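Local structure of beta-glucosidase (4B3K) at residues G15-G20 / G420-N425; S71-I76 / H413-I418; K157-H162 / G216-I221. The protein hydrolyses beta-glycosidic bonds as a family 1 glycoside hydrolase, probably acting on 6-phospho-beta-glycosides as well as beta-glucosides. All coordinates share one frame; numbering follows the deposited sequence.

Contact 1 (G15-G20 / G420-N425); sequences GPQSEG and GWSWLN
Trp421 O accepts twice: from Gln17 NE2 at 3.0 Å across the contact and, weakly, from Trp423 N in its own loop. The site lies at the C-terminal end of the (beta/alpha)8 barrel, the end at which family 1 glycosidases have their active site; the short helix 15-18 follows the first barrel strand, and 420-425 belongs to the long loop after the eighth. Gln17 grips this loop twice, since Trp421 N returns a hydrogen bond of 3.1 Å to Gln17 O, fairly straight at 163° about the hydrogen. The NE2 bond nearly follows the plane of the Gln17 amide, although at the acceptor the donor is tilted out of the carbonyl plane. With CG anti to its own carbonyl carbon (chi1 -68°) and the chain extended beyond it, the Gln17 side chain reaches across one face of Trp423. There the amide lies over the indole, the planes 21° apart, though the closeness of this stack is doubtful; Gln17 CG makes a CH-pi contact 3.6 Å from the centroid of the six-membered ring. Gln17 NE2 and Trp423 NE1 come near each other but, both being donors, are not bonded. The other end of the amide turns elsewhere, Gln17 OE1 being hydrogen-bonded to Ser14 OG. Trp423 is further packed by Phe30, which stacks with it, and by Phe119. Trp421 meets the same glutamine with its edge, Gln17 CG standing 4.3 Å from Trp421 CE3, while its NE1 is bonded to Val45 O. Pro16 completes the patch from the helix side: Pro16 CB abuts the edge of the Trp423 indole, 3.8 Å from CH2.

Contact 2 (S71-I76 / H413-I418); sequences SYRTSI and HVWTPI
His413 NE2 donates to Ser71 OG at 2.7 Å, joining two strands of the (beta/alpha)8 barrel that are not neighbours. Strand 71-75 is the second and strand 409-414 the eighth; the first, 8-12, runs between them. Ser71, Arg73 and His413 meet inside the barrel, and even the nearest alpha carbons, Tyr72 CA and His413 CA, are 8.0 Å apart. The close part of the contact is built round the edge of the imidazole. Ser71 OG lies only 6° out of the His413 ring plane and is also hydrogen-bonded to Trp9 O on the intervening strand, so this hydroxyl ties three strands together. Further round the same edge, Arg73 CB rests 3.6 Å from His413 CE1. Phe362 meets the imidazole edge-to-face, adding a residue of the seventh strand. Beyond this edge the segments diverge and touch lightly, though the surroundings remain buried. Tyr72 sets out from its strand away from 413-418, yet on the side of helix 53-66, which packs against both residues, Tyr72 CE1 approaches Pro417 CG to 4.3 Å, the proline at the ring's edge. Before Pro417 the chain passes through a cis peptide between Trp415 and Thr416, a non-proline cis bond also known from other family 1 enzymes. CG anti to the backbone N (chi1 178°), then bends at chi2 and chi3, carry the Arg73 guanidinium past His413. Its NH2 forms a salt bridge with Glu365, at the end of the seventh strand, where this family carries its nucleophile. Across the contact the guanidinium meets merely the rim of an indole: Arg73 NH2 stands 4.3 Å from Trp415 CZ3, near the ring plane.

Contact 3 (K157-H162 / G216-I221); sequences KDWFVH and GRIGTI
Backbone bonds join Trp159 to Gly219 and their neighbours in a parallel ladder. Gly219 N donates to Trp159 O at 2.9 Å and Val161 N to Gly219 O at 3.1 Å; Arg217 N donates to Lys157 O, and the return bond from Trp159 N to Arg217 O is weak. Past the corner at Val161, Ile221 N still finds His162 O at 2.8 Å. These are the fourth and fifth strands of the (beta/alpha)8 barrel, linked by a beta-alpha-beta crossover through helix 185-208, the axes of 158-160 and 217-221 inclined by 35°. The charged interaction is a salt bridge, Asp158 OD2 to Arg217 NH2 at 2.8 Å; Asp158 OD1 is also 2.8 Å from Arg217 NH2. Bends at chi2 and chi3 fold the arginine back beside the aspartate, with the carboxylate and guanidinium planes 78° apart, and Tyr292 OH holds Asp158 OD1. Apolar contacts differ by face. Beside helices 135-152 and 185-208, Ile218 CD1 packs on Trp159 CB at 3.6 Å. Phe160, on the same face as Asp158, receives Ile221 CG1 in an off-centre CH-pi contact, 4.3 Å from its ring centroid.

From the N terminus, the chain passes through the first barrel strand into 15-20, the opening side of contact 1, and then into the second strand at 71-76, which opens contact 2. Contact 3 opens on the fourth strand and closes first, at 216-221 on the fifth. Contact 2 closes at 413-418 on the eighth strand, and contact 1 at 420-425. The three loops nest without crossing. Contact 3 joins adjacent strands, contact 2 bridges the second and eighth past the first, and contact 1 ties the short helix after the first strand to the loop after the eighth. Arg73 touches Ile221 of contact 3, and Ser75 probably hydrogen-bonds Gly15; contacts 1 and 3 stay apart, nearest atoms about 11 Å.

Contact 1 (G15-G20 / G420-N425)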
ATOM      1  N   GLY A  15       2.094   1.750 -10.279  1.00 21.36           N
ATOM      2  CA  GLY A  15       1.900   1.898 -11.731  1.00 22.18           C
ATOM      3  C   GLY A  15       0.690   2.768 -12.042  1.00 20.86           C
ATOM      4  O   GLY A  15       0.828   3.873 -12.580  1.00 19.01           O
ATOM      5  N   PRO A  16      -0.491   2.290 -11.624  1.00 21.64           N
ATOM      6  CA  PRO A  16      -1.768   2.931 -11.858  1.00 21.17           C
ATOM      7  C   PRO A  16      -1.724   4.398 -11.545  1.00 21.93           C
ATOM      8  O   PRO A  16      -2.448   5.164 -12.119  1.00 25.41           O
ATOM      9  CB  PRO A  16      -2.694   2.245 -10.880  1.00 21.08           C
ATOM     10  CG  PRO A  16      -2.092   0.871 -10.718  1.00 21.72           C
ATOM     11  CD  PRO A  16      -0.613   1.074 -10.789  1.00 21.08           C
ATOM     12  N   GLN A  17      -0.865   4.831 -10.665  1.00 23.17           N
ATOM     13  CA  GLN A  17      -0.994   6.199 -10.240  1.00 22.53           C
ATOM     14  C   GLN A  17       0.011   7.115 -10.905  1.00 23.03           C
ATOM     15  O   GLN A  17      -0.119   8.336 -10.802  1.00 22.94           O
ATOM     16  CB  GLN A  17      -0.906   6.280  -8.704  1.00 21.59           C
ATOM     17  CG  GLN A  17      -2.069   5.654  -7.948  1.00 21.93           C
ATOM     18  CD  GLN A  17      -1.850   5.605  -6.411  1.00 24.01           C
ATOM     19  OE1 GLN A  17      -1.143   4.735  -5.923  1.00 23.42           O
ATOM     20  NE2 GLN A  17      -2.489   6.517  -5.655  1.00 22.14           N
ATOM     21  N   SER A  18       1.029   6.539 -11.553  1.00 23.92           N
ATOM     22  CA  SER A  18       2.125   7.356 -12.085  1.00 23.64           C
ATOM     23  C   SER A  18       2.330   7.230 -13.584  1.00 25.00           C
ATOM     24  O   SER A  18       2.774   8.187 -14.254  1.00 22.87           O
ATOM     25  CB  SER A  18       3.440   7.058 -11.352  1.00 25.40           C
ATOM     26  OG  SER A  18       3.859   5.694 -11.388  1.00 25.53           O
ATOM     27  N   GLU A  19       2.029   6.048 -14.104  1.00 25.29           N
ATOM     28  CA  GLU A  19       2.395   5.739 -15.469  1.00 29.42           C
ATOM     29  C   GLU A  19       1.542   6.604 -16.446  1.00 33.73           C
ATOM     30  O   GLU A  19       2.071   7.462 -17.182  1.00 32.06           O
ATOM     31  CB  GLU A  19       2.200   4.231 -15.739  1.00 29.10           C
ATOM     32  CG  GLU A  19       3.262   3.274 -15.176  1.00 27.74           C
ATOM     33  CD  GLU A  19       2.802   1.806 -15.176  1.00 29.04           C
ATOM     34  OE1 GLU A  19       1.878   1.442 -15.967  1.00 27.42           O
ATOM     35  OE2 GLU A  19       3.337   1.016 -14.353  1.00 27.37           O
ATOM     36  N   GLY A  20       0.217   6.403 -16.391  1.00 35.84           N
ATOM     37  CA  GLY A  20      -0.730   6.900 -17.416  1.00 30.98           C
ATOM     38  C   GLY A  20      -1.217   5.709 -18.211  1.00 27.33           C
ATOM     39  O   GLY A  20      -0.761   4.605 -17.995  1.00 25.48           O
ATOM     40  N   GLY A 420       1.148  12.396  -7.382  1.00 28.37           N
ATOM     41  CA  GLY A 420       0.634  11.300  -8.185  1.00 26.31           C
ATOM     42  C   GLY A 420      -0.866  11.276  -8.103  1.00 26.31           C
ATOM     43  O   GLY A 420      -1.489  12.035  -7.364  1.00 24.71           O
ATOM     44  N   TRP A 421      -1.449  10.368  -8.865  1.00 27.66           N
ATOM     45  CA  TRP A 421      -2.877  10.326  -9.033  1.00 25.68           C
ATOM     46  C   TRP A 421      -3.529   9.588  -7.905  1.00 26.06           C
ATOM     47  O   TRP A 421      -3.366   8.377  -7.795  1.00 25.79           O
ATOM     48  CB  TRP A 421      -3.160   9.684 -10.366  1.00 24.97           C
ATOM     49  CG  TRP A 421      -4.617   9.644 -10.713  1.00 23.47           C
ATOM     50  CD1 TRP A 421      -5.426  10.697 -11.117  1.00 21.66           C
ATOM     51  CD2 TRP A 421      -5.478   8.459 -10.714  1.00 22.91           C
ATOM     52  NE1 TRP A 421      -6.706  10.252 -11.345  1.00 22.24           N
ATOM     53  CE2 TRP A 421      -6.798   8.915 -11.128  1.00 21.94           C
ATOM     54  CE3 TRP A 421      -5.295   7.105 -10.388  1.00 23.99           C
ATOM     55  CZ2 TRP A 421      -7.873   8.056 -11.214  1.00 21.86           C
ATOM     56  CZ3 TRP A 421      -6.394   6.235 -10.515  1.00 22.78           C
ATOM     57  CH2 TRP A 421      -7.646   6.709 -10.917  1.00 22.54           C
ATOM     58  N   SER A 422      -4.269  10.293  -7.042  1.00 25.60           N
ATOM     59  CA  SER A 422      -4.846   9.623  -5.872  1.00 25.85           C
ATOM     60  C   SER A 422      -6.287   9.079  -6.034  1.00 25.57           C
ATOM     61  O   SER A 422      -7.195   9.445  -5.301  1.00 27.26           O
ATOM     62  CB  SER A 422      -4.637  10.462  -4.598  1.00 26.62           C
ATOM     63  OG  SER A 422      -4.417   9.600  -3.472  1.00 29.38           O
ATOM     64  N   TRP A 423      -6.490   8.186  -6.996  1.00 25.16           N
ATOM     65  CA  TRP A 423      -7.805   7.527  -7.184  1.00 23.62           C
ATOM     66  C   TRP A 423      -8.934   8.494  -7.408  1.00 24.20           C
ATOM     67  O   TRP A 423      -8.794   9.420  -8.230  1.00 21.86           O
ATOM     68  CB  TRP A 423      -8.098   6.637  -6.001  1.00 22.11           C
ATOM     69  CG  TRP A 423      -6.874   5.869  -5.610  1.00 21.58           C
ATOM     70  CD1 TRP A 423      -6.200   5.906  -4.400  1.00 20.85           C
ATOM     71  CD2 TRP A 423      -6.110   4.928  -6.458  1.00 20.94           C
ATOM     72  NE1 TRP A 423      -5.105   5.071  -4.440  1.00 21.99           N
ATOM     73  CE2 TRP A 423      -5.004   4.460  -5.656  1.00 21.15           C
ATOM     74  CE3 TRP A 423      -6.235   4.460  -7.770  1.00 20.85           C
ATOM     75  CZ2 TRP A 423      -4.057   3.575  -6.165  1.00 22.14           C
ATOM     76  CZ3 TRP A 423      -5.292   3.544  -8.262  1.00 19.23           C
ATOM     77  CH2 TRP A 423      -4.234   3.114  -7.486  1.00 19.61           C
ATOM     78  N   LEU A 424     -10.062   8.294  -6.693  1.00 22.78           N
ATOM     79  CA  LEU A 424     -11.206   9.234  -6.766  1.00 21.29           C
ATOM     80  C   LEU A 424     -10.785  10.685  -6.459  1.00 21.94           C
ATOM     81  O   LEU A 424     -11.254  11.646  -7.091  1.00 22.78           O
ATOM     82  CB  LEU A 424     -12.353   8.815  -5.846  1.00 19.62           C
ATOM     83  CG  LEU A 424     -13.056   7.451  -6.067  1.00 19.58           C
ATOM     84  CD1 LEU A 424     -13.829   7.045  -4.815  1.00 17.51           C
ATOM     85  CD2 LEU A 424     -13.958   7.406  -7.318  1.00 17.68           C
ATOM     86  N   ASN A 425      -9.875  10.839  -5.514  1.00 20.36           N
ATOM     87  CA  ASN A 425      -9.377  12.139  -5.214  1.00 20.48           C
ATOM     88  C   ASN A 425      -8.395  12.680  -6.238  1.00 21.13           C
ATOM     89  O   ASN A 425      -8.098  13.883  -6.229  1.00 22.46           O
ATOM     90  CB  ASN A 425      -8.691  12.118  -3.850  1.00 21.49           C
ATOM     91  CG  ASN A 425      -9.650  11.878  -2.716  1.00 19.63           C
ATOM     92  OD1 ASN A 425      -9.242  11.380  -1.691  1.00 19.86           O
ATOM     93  ND2 ASN A 425     -10.918  12.236  -2.892  1.00 18.58           N
TER

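Contact 2 (S71-I76 / H413-I418)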
ATOM      1  N   SER A  71      16.418   3.969  -2.751  1.00 30.35           N
ATOM      2  CA  SER A  71      15.439   2.910  -3.095  1.00 29.38           C
ATOM      3  C   SER A  71      14.186   3.546  -3.706  1.00 27.39           C
ATOM      4  O   SER A  71      13.987   4.762  -3.567  1.00 29.94           O
ATOM      5  CB  SER A  71      15.087   2.083  -1.842  1.00 26.71           C
ATOM      6  OG  SER A  71      14.525   2.929  -0.839  1.00 27.46           O
ATOM      7  N   TYR A  72      13.347   2.736  -4.355  1.00 25.36           N
ATOM      8  CA  TYR A  72      12.156   3.213  -5.064  1.00 23.80           C
ATOM      9  C   TYR A  72      11.160   2.095  -5.197  1.00 24.67           C
ATOM     10  O   TYR A  72      11.466   1.017  -5.720  1.00 23.32           O
ATOM     11  CB  TYR A  72      12.511   3.693  -6.460  1.00 22.71           C
ATOM     12  CG  TYR A  72      11.356   4.252  -7.292  1.00 22.50           C
ATOM     13  CD1 TYR A  72      10.686   5.394  -6.911  1.00 22.25           C
ATOM     14  CD2 TYR A  72      11.011   3.675  -8.506  1.00 21.84           C
ATOM     15  CE1 TYR A  72       9.675   5.909  -7.684  1.00 21.66           C
ATOM     16  CE2 TYR A  72      10.000   4.181  -9.284  1.00 21.16           C
ATOM     17  CZ  TYR A  72       9.338   5.292  -8.867  1.00 21.41           C
ATOM     18  OH  TYR A  72       8.338   5.794  -9.643  1.00 21.51           O
ATOM     19  N   ARG A  73       9.949   2.346  -4.713  1.00 25.08           N
ATOM     20  CA  ARG A  73       8.913   1.344  -4.826  1.00 23.64           C
ATOM     21  C   ARG A  73       7.766   1.837  -5.737  1.00 23.97           C
ATOM     22  O   ARG A  73       7.164   2.914  -5.509  1.00 22.38           O
ATOM     23  CB  ARG A  73       8.445   0.929  -3.453  1.00 21.70           C
ATOM     24  CG  ARG A  73       7.336  -0.085  -3.429  1.00 21.73           C
ATOM     25  CD  ARG A  73       6.458   0.393  -2.300  1.00 23.82           C
ATOM     26  NE  ARG A  73       5.056   0.406  -2.652  1.00 24.69           N
ATOM     27  CZ  ARG A  73       4.091   0.789  -1.827  1.00 25.03           C
ATOM     28  NH1 ARG A  73       4.404   1.216  -0.611  1.00 26.00           N
ATOM     29  NH2 ARG A  73       2.818   0.720  -2.202  1.00 24.36           N
ATOM     30  N   THR A  74       7.543   1.059  -6.791  1.00 21.70           N
ATOM     31  CA  THR A  74       6.415   1.224  -7.661  1.00 24.17           C
ATOM     32  C   THR A  74       5.755  -0.152  -7.827  1.00 25.35           C
ATOM     33  O   THR A  74       6.018  -1.076  -7.033  1.00 28.46           O
ATOM     34  CB  THR A  74       6.769   1.958  -8.993  1.00 23.88           C
ATOM     35  OG1 THR A  74       5.561   2.381  -9.607  1.00 24.97           O
ATOM     36  CG2 THR A  74       7.553   1.088  -9.990  1.00 23.49           C
ATOM     37  N   SER A  75       4.868  -0.300  -8.794  1.00 23.61           N
ATOM     38  CA  SER A  75       4.276  -1.601  -8.979  1.00 25.34           C
ATOM     39  C   SER A  75       4.297  -1.985 -10.439  1.00 27.55           C
ATOM     40  O   SER A  75       4.403  -1.116 -11.325  1.00 29.38           O
ATOM     41  CB  SER A  75       2.836  -1.659  -8.424  1.00 24.84           C
ATOM     42  OG  SER A  75       1.980  -0.725  -9.068  1.00 25.20           O
ATOM     43  N   ILE A  76       4.173  -3.289 -10.674  1.00 28.31           N
ATOM     44  CA  ILE A  76       3.969  -3.828 -12.003  1.00 31.42           C
ATOM     45  C   ILE A  76       2.466  -4.135 -12.197  1.00 31.06           C
ATOM     46  O   ILE A  76       1.900  -4.939 -11.482  1.00 32.70           O
ATOM     47  CB  ILE A  76       4.906  -5.055 -12.238  1.00 31.04           C
ATOM     48  CG1 ILE A  76       6.375  -4.613 -12.164  1.00 28.67           C
ATOM     49  CG2 ILE A  76       4.602  -5.746 -13.569  1.00 29.26           C
ATOM     50  CD1 ILE A  76       7.386  -5.717 -12.371  1.00 28.34           C
ATOM     51  N   HIS A 413      10.039   5.042   3.423  1.00 26.72           N
ATOM     52  CA  HIS A 413       9.602   5.494   2.136  1.00 25.78           C
ATOM     53  C   HIS A 413       8.469   6.466   2.327  1.00 27.67           C
ATOM     54  O   HIS A 413       7.427   6.138   2.938  1.00 23.59           O
ATOM     55  CB  HIS A 413       9.054   4.330   1.339  1.00 27.67           C
ATOM     56  CG  HIS A 413      10.058   3.647   0.439  1.00 26.90           C
ATOM     57  ND1 HIS A 413       9.678   2.851  -0.582  1.00 25.42           N
ATOM     58  CD2 HIS A 413      11.452   3.631   0.462  1.00 26.86           C
ATOM     59  CE1 HIS A 413      10.778   2.357  -1.181  1.00 26.35           C
ATOM     60  NE2 HIS A 413      11.859   2.846  -0.540  1.00 27.78           N
ATOM     61  N   VAL A 414       8.681   7.664   1.770  1.00 26.88           N
ATOM     62  CA  VAL A 414       7.696   8.722   1.708  1.00 26.79           C
ATOM     63  C   VAL A 414       6.670   8.394   0.638  1.00 27.21           C
ATOM     64  O   VAL A 414       7.027   7.980  -0.464  1.00 28.94           O
ATOM     65  CB  VAL A 414       8.356  10.079   1.365  1.00 26.26           C
ATOM     66  CG1 VAL A 414       7.289  11.182   1.313  1.00 23.22           C
ATOM     67  CG2 VAL A 414       9.507  10.404   2.345  1.00 22.62           C
ATOM     68  N   TRP A 415       5.396   8.538   0.971  1.00 26.12           N
ATOM     69  CA  TRP A 415       4.361   8.553  -0.061  1.00 24.03           C
ATOM     70  C   TRP A 415       4.228   9.999  -0.321  1.00 21.01           C
ATOM     71  O   TRP A 415       3.493  10.657   0.424  1.00 20.08           O
ATOM     72  CB  TRP A 415       2.995   8.039   0.436  1.00 24.79           C
ATOM     73  CG  TRP A 415       2.068   8.012  -0.742  1.00 27.53           C
ATOM     74  CD1 TRP A 415       1.289   9.059  -1.260  1.00 27.79           C
ATOM     75  CD2 TRP A 415       1.913   6.926  -1.712  1.00 30.57           C
ATOM     76  NE1 TRP A 415       0.642   8.682  -2.398  1.00 25.58           N
ATOM     77  CE2 TRP A 415       0.975   7.415  -2.732  1.00 27.42           C
ATOM     78  CE3 TRP A 415       2.406   5.625  -1.814  1.00 31.84           C
ATOM     79  CZ2 TRP A 415       0.562   6.624  -3.778  1.00 26.85           C
ATOM     80  CZ3 TRP A 415       1.981   4.848  -2.885  1.00 31.79           C
ATOM     81  CH2 TRP A 415       1.069   5.342  -3.833  1.00 29.27           C
ATOM     82  N   THR A 416       4.866  10.553  -1.351  1.00 19.18           N
ATOM     83  CA  THR A 416       5.393   9.875  -2.513  1.00 19.48           C
ATOM     84  C   THR A 416       6.333  10.873  -3.192  1.00 19.81           C
ATOM     85  O   THR A 416       6.237  12.072  -2.932  1.00 18.80           O
ATOM     86  CB  THR A 416       4.255   9.552  -3.522  1.00 19.99           C
ATOM     87  OG1 THR A 416       4.763   8.738  -4.571  1.00 19.37           O
ATOM     88  CG2 THR A 416       3.635  10.816  -4.141  1.00 18.26           C
ATOM     89  N   PRO A 417       7.244  10.386  -4.057  1.00 20.60           N
ATOM     90  CA  PRO A 417       8.226  11.284  -4.654  1.00 22.30           C
ATOM     91  C   PRO A 417       7.603  12.405  -5.488  1.00 23.07           C
ATOM     92  O   PRO A 417       7.753  13.568  -5.106  1.00 26.80           O
ATOM     93  CB  PRO A 417       9.095  10.344  -5.494  1.00 21.53           C
ATOM     94  CG  PRO A 417       8.983   9.047  -4.776  1.00 20.42           C
ATOM     95  CD  PRO A 417       7.543   8.986  -4.394  1.00 20.65           C
ATOM     96  N   ILE A 418       6.861  12.059  -6.543  1.00 22.45           N
ATOM     97  CA  ILE A 418       6.215  13.028  -7.426  1.00 20.25           C
ATOM     98  C   ILE A 418       4.704  12.969  -7.235  1.00 20.88           C
ATOM     99  O   ILE A 418       4.135  11.865  -7.186  1.00 20.05           O
ATOM    100  CB  ILE A 418       6.615  12.678  -8.862  1.00 20.53           C
ATOM    101  CG1 ILE A 418       8.120  12.886  -8.984  1.00 20.60           C
ATOM    102  CG2 ILE A 418       5.887  13.524  -9.910  1.00 19.18           C
ATOM    103  CD1 ILE A 418       8.790  11.822  -9.778  1.00 19.64           C
TER

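Contact 3 (K157-H162 / G216-I221)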
ATOM      1  N   LYS A 157      15.260  -7.889  -6.380  1.00 31.59           N
ATOM      2  CA  LYS A 157      15.451  -8.806  -5.262  1.00 34.52           C
ATOM      3  C   LYS A 157      14.661  -8.305  -4.068  1.00 37.09           C
ATOM      4  O   LYS A 157      15.008  -8.592  -2.916  1.00 40.97           O
ATOM      5  CB  LYS A 157      16.923  -8.895  -4.842  1.00 32.21           C
ATOM      6  CG  LYS A 157      17.931  -9.120  -5.956  1.00 33.39           C
ATOM      7  CD  LYS A 157      17.882 -10.518  -6.573  1.00 34.71           C
ATOM      8  CE  LYS A 157      18.958 -10.643  -7.651  1.00 34.52           C
ATOM      9  NZ  LYS A 157      18.750 -11.879  -8.459  1.00 39.45           N
ATOM     10  N   ASP A 158      13.609  -7.544  -4.342  1.00 36.86           N
ATOM     11  CA  ASP A 158      12.767  -6.983  -3.291  1.00 33.11           C
ATOM     12  C   ASP A 158      11.357  -6.889  -3.817  1.00 31.82           C
ATOM     13  O   ASP A 158      11.068  -6.090  -4.703  1.00 29.99           O
ATOM     14  CB  ASP A 158      13.308  -5.635  -2.886  1.00 31.55           C
ATOM     15  CG  ASP A 158      14.579  -5.766  -2.068  1.00 33.63           C
ATOM     16  OD1 ASP A 158      14.447  -6.010  -0.833  1.00 29.55           O
ATOM     17  OD2 ASP A 158      15.695  -5.644  -2.664  1.00 31.60           O
ATOM     18  N   TRP A 159      10.488  -7.739  -3.285  1.00 29.71           N
ATOM     19  CA  TRP A 159       9.226  -8.001  -3.932  1.00 29.70           C
ATOM     20  C   TRP A 159       8.067  -7.917  -3.002  1.00 28.18           C
ATOM     21  O   TRP A 159       8.152  -8.420  -1.906  1.00 37.89           O
ATOM     22  CB  TRP A 159       9.276  -9.400  -4.507  1.00 32.18           C
ATOM     23  CG  TRP A 159      10.091  -9.597  -5.777  1.00 33.79           C
ATOM     24  CD1 TRP A 159      11.327 -10.234  -5.903  1.00 33.15           C
ATOM     25  CD2 TRP A 159       9.722  -9.215  -7.149  1.00 31.99           C
ATOM     26  NE1 TRP A 159      11.739 -10.252  -7.217  1.00 34.58           N
ATOM     27  CE2 TRP A 159      10.823  -9.663  -8.012  1.00 33.86           C
ATOM     28  CE3 TRP A 159       8.643  -8.576  -7.721  1.00 33.01           C
ATOM     29  CZ2 TRP A 159      10.805  -9.480  -9.389  1.00 35.47           C
ATOM     30  CZ3 TRP A 159       8.636  -8.380  -9.123  1.00 34.76           C
ATOM     31  CH2 TRP A 159       9.699  -8.819  -9.933  1.00 33.91           C
ATOM     32  N   PHE A 160       6.946  -7.350  -3.409  1.00 25.48           N
ATOM     33  CA  PHE A 160       5.779  -7.343  -2.525  1.00 25.14           C
ATOM     34  C   PHE A 160       4.533  -7.698  -3.256  1.00 25.31           C
ATOM     35  O   PHE A 160       4.231  -7.118  -4.308  1.00 26.39           O
ATOM     36  CB  PHE A 160       5.609  -5.978  -1.857  1.00 26.10           C
ATOM     37  CG  PHE A 160       6.690  -5.680  -0.887  1.00 25.79           C
ATOM     38  CD1 PHE A 160       6.646  -6.226   0.398  1.00 24.52           C
ATOM     39  CD2 PHE A 160       7.787  -4.917  -1.279  1.00 24.98           C
ATOM     40  CE1 PHE A 160       7.669  -5.999   1.302  1.00 26.32           C
ATOM     41  CE2 PHE A 160       8.809  -4.682  -0.377  1.00 28.33           C
ATOM     42  CZ  PHE A 160       8.754  -5.223   0.920  1.00 27.06           C
ATOM     43  N   VAL A 161       3.800  -8.631  -2.682  1.00 24.34           N
ATOM     44  CA  VAL A 161       2.682  -9.228  -3.368  1.00 26.46           C
ATOM     45  C   VAL A 161       1.516  -8.235  -3.479  1.00 28.47           C
ATOM     46  O   VAL A 161       1.015  -8.017  -4.569  1.00 34.90           O
ATOM     47  CB  VAL A 161       2.238 -10.544  -2.694  1.00 26.76           C
ATOM     48  CG1 VAL A 161       1.109 -11.197  -3.482  1.00 27.59           C
ATOM     49  CG2 VAL A 161       3.428 -11.493  -2.500  1.00 26.09           C
ATOM     50  N   HIS A 162       1.088  -7.647  -2.365  1.00 27.53           N
ATOM     51  CA  HIS A 162       0.044  -6.620  -2.355  1.00 26.56           C
ATOM     52  C   HIS A 162       0.500  -5.319  -1.712  1.00 28.26           C
ATOM     53  O   HIS A 162       1.403  -5.284  -0.827  1.00 26.45           O
ATOM     54  CB  HIS A 162      -1.203  -7.094  -1.599  1.00 25.06           C
ATOM     55  CG  HIS A 162      -1.756  -8.450  -2.037  1.00 24.45           C
ATOM     56  ND1 HIS A 162      -2.439  -8.625  -3.193  1.00 23.83           N
ATOM     57  CD2 HIS A 162      -1.763  -9.692  -1.381  1.00 22.47           C
ATOM     58  CE1 HIS A 162      -2.849  -9.909  -3.278  1.00 24.12           C
ATOM     59  NE2 HIS A 162      -2.415 -10.564  -2.168  1.00 22.13           N
ATOM     60  N   GLY A 216      16.291 -13.362  -3.447  1.00 38.00           N
ATOM     61  CA  GLY A 216      15.907 -12.119  -2.789  1.00 40.63           C
ATOM     62  C   GLY A 216      14.842 -12.299  -1.703  1.00 43.09           C
ATOM     63  O   GLY A 216      14.454 -13.417  -1.332  1.00 41.15           O
ATOM     64  N   ARG A 217      14.372 -11.174  -1.188  1.00 43.64           N
ATOM     65  CA  ARG A 217      13.342 -11.172  -0.172  1.00 43.97           C
ATOM     66  C   ARG A 217      12.008 -11.008  -0.840  1.00 41.77           C
ATOM     67  O   ARG A 217      11.904 -10.301  -1.835  1.00 43.76           O
ATOM     68  CB  ARG A 217      13.547 -10.003   0.794  1.00 44.06           C
ATOM     69  CG  ARG A 217      14.561 -10.230   1.908  1.00 43.39           C
ATOM     70  CD  ARG A 217      15.980  -9.940   1.470  1.00 44.95           C
ATOM     71  NE  ARG A 217      16.154  -8.617   0.858  1.00 46.25           N
ATOM     72  CZ  ARG A 217      16.849  -8.404  -0.263  1.00 44.31           C
ATOM     73  NH1 ARG A 217      17.405  -9.421  -0.915  1.00 40.74           N
ATOM     74  NH2 ARG A 217      16.980  -7.175  -0.744  1.00 44.77           N
ATOM     75  N   ILE A 218      10.986 -11.651  -0.286  1.00 40.59           N
ATOM     76  CA  ILE A 218       9.613 -11.383  -0.695  1.00 39.66           C
ATOM     77  C   ILE A 218       8.714 -11.144   0.512  1.00 37.97           C
ATOM     78  O   ILE A 218       8.885 -11.791   1.550  1.00 39.83           O
ATOM     79  CB  ILE A 218       9.059 -12.482  -1.630  1.00 39.34           C
ATOM     80  CG1 ILE A 218       7.717 -12.054  -2.207  1.00 38.43           C
ATOM     81  CG2 ILE A 218       8.964 -13.834  -0.939  1.00 40.56           C
ATOM     82  CD1 ILE A 218       7.538 -12.427  -3.660  1.00 36.78           C
ATOM     83  N   GLY A 219       7.783 -10.202   0.382  1.00 31.93           N
ATOM     84  CA  GLY A 219       6.834  -9.923   1.455  1.00 30.81           C
ATOM     85  C   GLY A 219       5.507  -9.361   0.996  1.00 30.33           C
ATOM     86  O   GLY A 219       5.024  -9.698  -0.072  1.00 34.73           O
ATOM     87  N   THR A 220       4.904  -8.489   1.791  1.00 29.78           N
ATOM     88  CA  THR A 220       3.647  -7.854   1.393  1.00 28.33           C
ATOM     89  C   THR A 220       3.452  -6.552   2.146  1.00 28.90           C
ATOM     90  O   THR A 220       4.086  -6.330   3.170  1.00 30.67           O
ATOM     91  CB  THR A 220       2.441  -8.792   1.556  1.00 27.17           C
ATOM     92  OG1 THR A 220       1.272  -8.189   0.962  1.00 25.43           O
ATOM     93  CG2 THR A 220       2.213  -9.167   3.048  1.00 25.42           C
ATOM     94  N   ILE A 221       2.619  -5.664   1.623  1.00 28.74           N
ATOM     95  CA  ILE A 221       2.496  -4.357   2.252  1.00 28.13           C
ATOM     96  C   ILE A 221       1.176  -4.218   2.979  1.00 28.15           C
ATOM     97  O   ILE A 221       0.105  -4.169   2.369  1.00 28.38           O
ATOM     98  CB  ILE A 221       2.711  -3.201   1.262  1.00 27.37           C
ATOM     99  CG1 ILE A 221       4.173  -3.191   0.809  1.00 26.63           C
ATOM    100  CG2 ILE A 221       2.333  -1.858   1.910  1.00 26.74           C
ATOM    101  CD1 ILE A 221       4.421  -2.384  -0.456  1.00 25.84           C
TER